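Local coordinates for protein protease Do-like 2, chloroplastic (Arabidopsis thaliana, PDB 4FLN) that is a chloroplast serine protease that performs the primary cleavage of photodamaged D1 protein of plant photosystem II, at residues V114-L126 with F239-Y252. Numbering follows the deposited sequence.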
loop_
_atom_site.group_PDB
_atom_site.type_symbol
_atom_site.label_atom_id
_atom_site.label_comp_id
_atom_site.label_asym_id
_atom_site.label_seq_id
_atom_site.Cartn_x
_atom_site.Cartn_y
_atom_site.Cartn_z
ATOM N N VAL B 114 -23.777 36.422 -3.183
ATOM C CA VAL B 114 -24.238 35.366 -4.072
ATOM C C VAL B 114 -25.718 35.545 -4.386
ATOM O O VAL B 114 -26.584 35.239 -3.556
ATOM C CB VAL B 114 -24.102 33.997 -3.392
ATOM C CG1 VAL B 114 -24.334 32.872 -4.391
ATOM C CG2 VAL B 114 -22.751 33.874 -2.727
ATOM N N LEU B 115 -25.998 35.974 -5.614
ATOM C CA LEU B 115 -27.359 36.235 -6.069
ATOM C C LEU B 115 -28.180 34.958 -6.180
ATOM O O LEU B 115 -29.258 34.844 -5.592
ATOM C CB LEU B 115 -27.342 36.930 -7.431
ATOM C CG LEU B 115 -26.771 38.347 -7.516
ATOM C CD1 LEU B 115 -26.912 38.881 -8.931
ATOM C CD2 LEU B 115 -27.467 39.268 -6.532
ATOM N N VAL B 116 -27.682 34.007 -6.963
ATOM C CA VAL B 116 -28.407 32.768 -7.184
ATOM C C VAL B 116 -27.446 31.654 -7.548
ATOM O O VAL B 116 -26.436 31.890 -8.200
ATOM C CB VAL B 116 -29.470 32.951 -8.293
ATOM C CG1 VAL B 116 -28.814 33.352 -9.611
ATOM C CG2 VAL B 116 -30.313 31.697 -8.450
ATOM N N ARG B 117 -27.747 30.434 -7.127
ATOM C CA ARG B 117 -26.856 29.336 -7.449
ATOM C C ARG B 117 -27.568 28.050 -7.874
ATOM O O ARG B 117 -28.295 27.449 -7.088
ATOM C CB ARG B 117 -25.937 29.078 -6.258
ATOM C CG ARG B 117 -26.664 28.692 -5.001
ATOM C CD ARG B 117 -25.735 28.689 -3.807
ATOM N NE ARG B 117 -25.606 30.010 -3.200
ATOM C CZ ARG B 117 -24.717 30.313 -2.262
ATOM N NH1 ARG B 117 -23.867 29.391 -1.830
ATOM N NH2 ARG B 117 -24.676 31.534 -1.760
ATOM N N GLY B 118 -27.378 27.645 -9.128
ATOM C CA GLY B 118 -27.742 26.305 -9.556
ATOM C C GLY B 118 -26.750 25.257 -9.081
ATOM O O GLY B 118 -25.577 25.296 -9.448
ATOM N N VAL B 119 -27.217 24.270 -8.335
ATOM C CA VAL B 119 -26.308 23.248 -7.828
ATOM C C VAL B 119 -25.942 22.153 -8.833
ATOM O O VAL B 119 -24.788 21.734 -8.893
ATOM C CB VAL B 119 -26.838 22.608 -6.554
ATOM C CG1 VAL B 119 -26.376 21.156 -6.468
ATOM C CG2 VAL B 119 -26.382 23.419 -5.346
ATOM N N ASP B 120 -26.916 21.690 -9.615
ATOM C CA ASP B 120 -26.683 20.589 -10.550
ATOM C C ASP B 120 -26.012 20.993 -11.873
ATOM O O ASP B 120 -25.451 20.147 -12.570
ATOM C CB ASP B 120 -27.955 19.746 -10.782
ATOM C CG ASP B 120 -29.210 20.585 -10.899
ATOM O OD1 ASP B 120 -29.197 21.746 -10.453
ATOM O OD2 ASP B 120 -30.221 20.073 -11.428
ATOM N N CYS B 121 -26.078 22.274 -12.221
ATOM C CA CYS B 121 -25.312 22.793 -13.354
ATOM C C CYS B 121 -24.020 23.479 -12.895
ATOM O O CYS B 121 -23.233 23.956 -13.721
ATOM C CB CYS B 121 -26.162 23.765 -14.167
ATOM S SG CYS B 121 -26.726 25.194 -13.219
ATOM N N ASP B 122 -23.829 23.538 -11.576
ATOM C CA ASP B 122 -22.665 24.167 -10.934
ATOM C C ASP B 122 -22.332 25.588 -11.397
ATOM O O ASP B 122 -21.214 25.882 -11.822
ATOM C CB ASP B 122 -21.422 23.274 -10.989
ATOM C CG ASP B 122 -20.329 23.741 -10.028
ATOM O OD1 ASP B 122 -20.656 24.423 -9.030
ATOM O OD2 ASP B 122 -19.146 23.430 -10.271
ATOM N N ILE B 123 -23.311 26.470 -11.298
ATOM C CA ILE B 123 -23.126 27.856 -11.684
ATOM C C ILE B 123 -23.584 28.763 -10.549
ATOM O O ILE B 123 -24.520 28.440 -9.815
ATOM C CB ILE B 123 -23.914 28.185 -12.984
ATOM C CG1 ILE B 123 -23.339 27.413 -14.169
ATOM C CG2 ILE B 123 -23.900 29.682 -13.278
ATOM C CD1 ILE B 123 -24.126 27.601 -15.439
ATOM N N ALA B 124 -22.909 29.892 -10.386
ATOM C CA ALA B 124 -23.358 30.879 -9.422
ATOM C C ALA B 124 -23.107 32.267 -9.969
ATOM O O ALA B 124 -22.127 32.502 -10.676
ATOM C CB ALA B 124 -22.679 30.690 -8.081
ATOM N N LEU B 125 -24.023 33.175 -9.659
ATOM C CA LEU B 125 -23.882 34.558 -10.049
ATOM C C LEU B 125 -23.514 35.331 -8.800
ATOM O O LEU B 125 -23.953 34.982 -7.705
ATOM C CB LEU B 125 -25.191 35.068 -10.632
ATOM C CG LEU B 125 -25.084 35.800 -11.967
ATOM C CD1 LEU B 125 -24.163 35.046 -12.903
ATOM C CD2 LEU B 125 -26.464 35.968 -12.584
ATOM N N LEU B 126 -22.685 36.355 -8.949
ATOM C CA LEU B 126 -22.341 37.205 -7.818
ATOM C C LEU B 126 -22.531 38.673 -8.181
ATOM O O LEU B 126 -22.342 39.075 -9.340
ATOM C CB LEU B 126 -20.894 36.975 -7.376
ATOM C CG LEU B 126 -20.363 35.579 -7.066
ATOM C CD1 LEU B 126 -18.866 35.664 -6.842
ATOM C CD2 LEU B 126 -21.039 34.980 -5.856
ATOM N N PHE B 239 -29.528 28.875 -17.461
ATOM C CA PHE B 239 -29.472 29.328 -16.088
ATOM C C PHE B 239 -29.856 30.802 -15.968
ATOM O O PHE B 239 -30.643 31.190 -15.107
ATOM C CB PHE B 239 -28.079 29.090 -15.508
ATOM C CG PHE B 239 -27.970 29.446 -14.064
ATOM C CD1 PHE B 239 -28.633 28.697 -13.108
ATOM C CD2 PHE B 239 -27.227 30.539 -13.664
ATOM C CE1 PHE B 239 -28.548 29.029 -11.782
ATOM C CE2 PHE B 239 -27.139 30.879 -12.340
ATOM C CZ PHE B 239 -27.799 30.126 -11.392
ATOM N N LEU B 240 -29.299 31.628 -16.836
ATOM C CA LEU B 240 -29.574 33.053 -16.753
ATOM C C LEU B 240 -31.040 33.378 -17.030
ATOM O O LEU B 240 -31.642 34.150 -16.291
ATOM C CB LEU B 240 -28.645 33.849 -17.670
ATOM C CG LEU B 240 -27.165 33.784 -17.293
ATOM C CD1 LEU B 240 -26.317 34.555 -18.303
ATOM C CD2 LEU B 240 -26.940 34.297 -15.872
ATOM N N THR B 241 -31.619 32.802 -18.081
ATOM C CA THR B 241 -33.016 33.108 -18.383
ATOM C C THR B 241 -33.926 32.506 -17.316
ATOM O O THR B 241 -34.955 33.087 -16.964
ATOM C CB THR B 241 -33.468 32.710 -19.832
ATOM O OG1 THR B 241 -34.532 31.751 -19.774
ATOM C CG2 THR B 241 -32.328 32.153 -20.644
ATOM N N ASP B 242 -33.531 31.355 -16.780
ATOM C CA ASP B 242 -34.257 30.781 -15.661
ATOM C C ASP B 242 -34.372 31.870 -14.599
ATOM O O ASP B 242 -35.454 32.154 -14.091
ATOM C CB ASP B 242 -33.527 29.552 -15.116
ATOM C CG ASP B 242 -34.297 28.844 -14.009
ATOM O OD1 ASP B 242 -33.791 27.830 -13.479
ATOM O OD2 ASP B 242 -35.404 29.295 -13.656
ATOM N N TYR B 243 -33.243 32.502 -14.300
ATOM C CA TYR B 243 -33.163 33.508 -13.246
ATOM C C TYR B 243 -33.925 34.792 -13.578
ATOM O O TYR B 243 -34.590 35.364 -12.715
ATOM C CB TYR B 243 -31.694 33.814 -12.937
ATOM C CG TYR B 243 -31.474 34.812 -11.832
ATOM C CD1 TYR B 243 -32.002 34.607 -10.564
ATOM C CD2 TYR B 243 -30.713 35.946 -12.047
ATOM C CE1 TYR B 243 -31.791 35.522 -9.545
ATOM C CE2 TYR B 243 -30.499 36.866 -11.043
ATOM C CZ TYR B 243 -31.036 36.650 -9.794
ATOM O OH TYR B 243 -30.811 37.571 -8.798
ATOM N N GLU B 244 -33.829 35.251 -14.822
ATOM C CA GLU B 244 -34.552 36.451 -15.222
ATOM C C GLU B 244 -36.056 36.248 -15.111
ATOM O O GLU B 244 -36.745 37.038 -14.472
ATOM C CB GLU B 244 -34.175 36.885 -16.639
ATOM C CG GLU B 244 -32.911 37.712 -16.699
ATOM C CD GLU B 244 -32.669 38.308 -18.069
ATOM O OE1 GLU B 244 -33.171 37.740 -19.062
ATOM O OE2 GLU B 244 -31.982 39.349 -18.147
ATOM N N ARG B 245 -36.554 35.184 -15.736
ATOM C CA ARG B 245 -37.971 34.826 -15.668
ATOM C C ARG B 245 -38.496 34.672 -14.227
ATOM O O ARG B 245 -39.388 35.404 -13.801
ATOM C CB ARG B 245 -38.249 33.554 -16.485
ATOM C CG ARG B 245 -38.176 33.751 -17.997
ATOM C CD ARG B 245 -37.647 32.508 -18.727
ATOM N NE ARG B 245 -38.692 31.592 -19.197
ATOM C CZ ARG B 245 -39.072 30.484 -18.562
ATOM N NH1 ARG B 245 -38.506 30.141 -17.411
ATOM N NH2 ARG B 245 -40.024 29.713 -19.074
ATOM N N ASN B 246 -37.956 33.706 -13.495
ATOM C CA ASN B 246 -38.475 33.358 -12.181
ATOM C C ASN B 246 -37.804 34.047 -10.990
ATOM O O ASN B 246 -38.273 33.921 -9.857
ATOM C CB ASN B 246 -38.416 31.843 -11.987
ATOM C CG ASN B 246 -39.070 31.081 -13.123
ATOM O OD1 ASN B 246 -38.413 30.714 -14.100
ATOM N ND2 ASN B 246 -40.369 30.831 -12.996
ATOM N N GLY B 247 -36.709 34.760 -11.226
ATOM C CA GLY B 247 -35.982 35.380 -10.130
ATOM C C GLY B 247 -35.486 34.396 -9.081
ATOM O O GLY B 247 -35.301 34.750 -7.918
ATOM N N LYS B 248 -35.250 33.158 -9.506
ATOM C CA LYS B 248 -34.712 32.097 -8.647
ATOM C C LYS B 248 -34.458 30.856 -9.503
ATOM O O LYS B 248 -34.952 30.755 -10.625
ATOM C CB LYS B 248 -35.663 31.770 -7.494
ATOM C CG LYS B 248 -36.946 31.079 -7.917
ATOM C CD LYS B 248 -37.858 30.836 -6.725
ATOM C CE LYS B 248 -39.139 30.114 -7.127
ATOM N NZ LYS B 248 -40.067 29.925 -5.967
ATOM N N TYR B 249 -33.683 29.916 -8.980
ATOM C CA TYR B 249 -33.254 28.769 -9.776
ATOM C C TYR B 249 -34.307 27.659 -9.758
ATOM O O TYR B 249 -34.627 27.122 -8.705
ATOM C CB TYR B 249 -31.908 28.255 -9.246
ATOM C CG TYR B 249 -31.428 26.986 -9.894
ATOM C CD1 TYR B 249 -30.875 27.008 -11.170
ATOM C CD2 TYR B 249 -31.525 25.765 -9.236
ATOM C CE1 TYR B 249 -30.432 25.858 -11.775
ATOM C CE2 TYR B 249 -31.088 24.600 -9.841
ATOM C CZ TYR B 249 -30.539 24.654 -11.112
ATOM O OH TYR B 249 -30.091 23.508 -11.731
ATOM N N THR B 250 -34.878 27.351 -10.920
ATOM C CA THR B 250 -35.878 26.288 -11.029
ATOM C C THR B 250 -35.329 24.980 -11.591
ATOM O O THR B 250 -36.043 23.984 -11.687
ATOM C CB THR B 250 -37.084 26.733 -11.872
ATOM O OG1 THR B 250 -36.625 27.189 -13.150
ATOM C CG2 THR B 250 -37.825 27.862 -11.178
ATOM N N GLY B 251 -34.063 24.992 -11.982
ATOM C CA GLY B 251 -33.400 23.776 -12.413
ATOM C C GLY B 251 -33.693 23.277 -13.816
ATOM O O GLY B 251 -34.319 23.958 -14.624
ATOM N N TYR B 252 -33.204 22.075 -14.093
ATOM C CA TYR B 252 -33.335 21.425 -15.388
ATOM C C TYR B 252 -34.238 20.190 -15.282
ATOM O O TYR B 252 -33.991 19.293 -14.469
ATOM C CB TYR B 252 -31.948 21.064 -15.934
ATOM C CG TYR B 252 -31.020 22.243 -16.037
ATOM C CD1 TYR B 252 -30.704 22.792 -17.267
ATOM C CD2 TYR B 252 -30.463 22.821 -14.897
ATOM C CE1 TYR B 252 -29.850 23.885 -17.370
ATOM C CE2 TYR B 252 -29.617 23.920 -14.987
ATOM C CZ TYR B 252 -29.315 24.442 -16.231
ATOM O OH TYR B 252 -28.480 25.523 -16.349
#
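Leu115 lays its CB beside the phenol oxygen of Tyr243, the two side chains crossing at about a right angle. Val116 divides its methyls between two tyrosines: with chi1 at 60°, CG1 lies between the backbone N and the carbonyl carbon and sits over the centre of the Tyr243 ring, a CH-pi contact 3.6 Å from the ring centroid, while CG2 is turned to pack on Tyr249 CB. Arg117 points the other way and pairs with Asp96. Gly118 is roofed by aromatics; its CA stands over the middle of the Tyr249 ring, 3.4 Å from the centroid, and its N comes near Phe239 CE1. The backbone N of Gly251 covers the opposite face of Tyr249, which is thus clasped between two backbone groups. The hairpin of strands 110-118 and 123-129 belongs to the first of the two six-stranded barrels of the chymotrypsin-like protease fold, and helix 233-246, which follows the last strand of the second barrel, folds back against it. At the turn, Tyr249 OH donates to Asp120 OD1 at the ring edge, though the modelled 2.4 Å is doubtfully short; the carboxylate plane stands 88° from the ring plane. Cys121 drops its sulfur among three rings, obliquely to Phe239 and Tyr249 and at the edge of Tyr252, whose hydroxyl is hydrogen-bonded to Val235 O. Asp122, probably the aspartate of the charge-relay triad, turns away from the helix, its OD1 taking the backbone N of His91. Ile123 covers one face of Phe239 off centre, CG2 reaching CD2 of that ring at 3.5 Å. Leu125 meets Leu240 through their CD2 methyls, 3.7 Å apart, and touches Leu87 of the neighbouring strand.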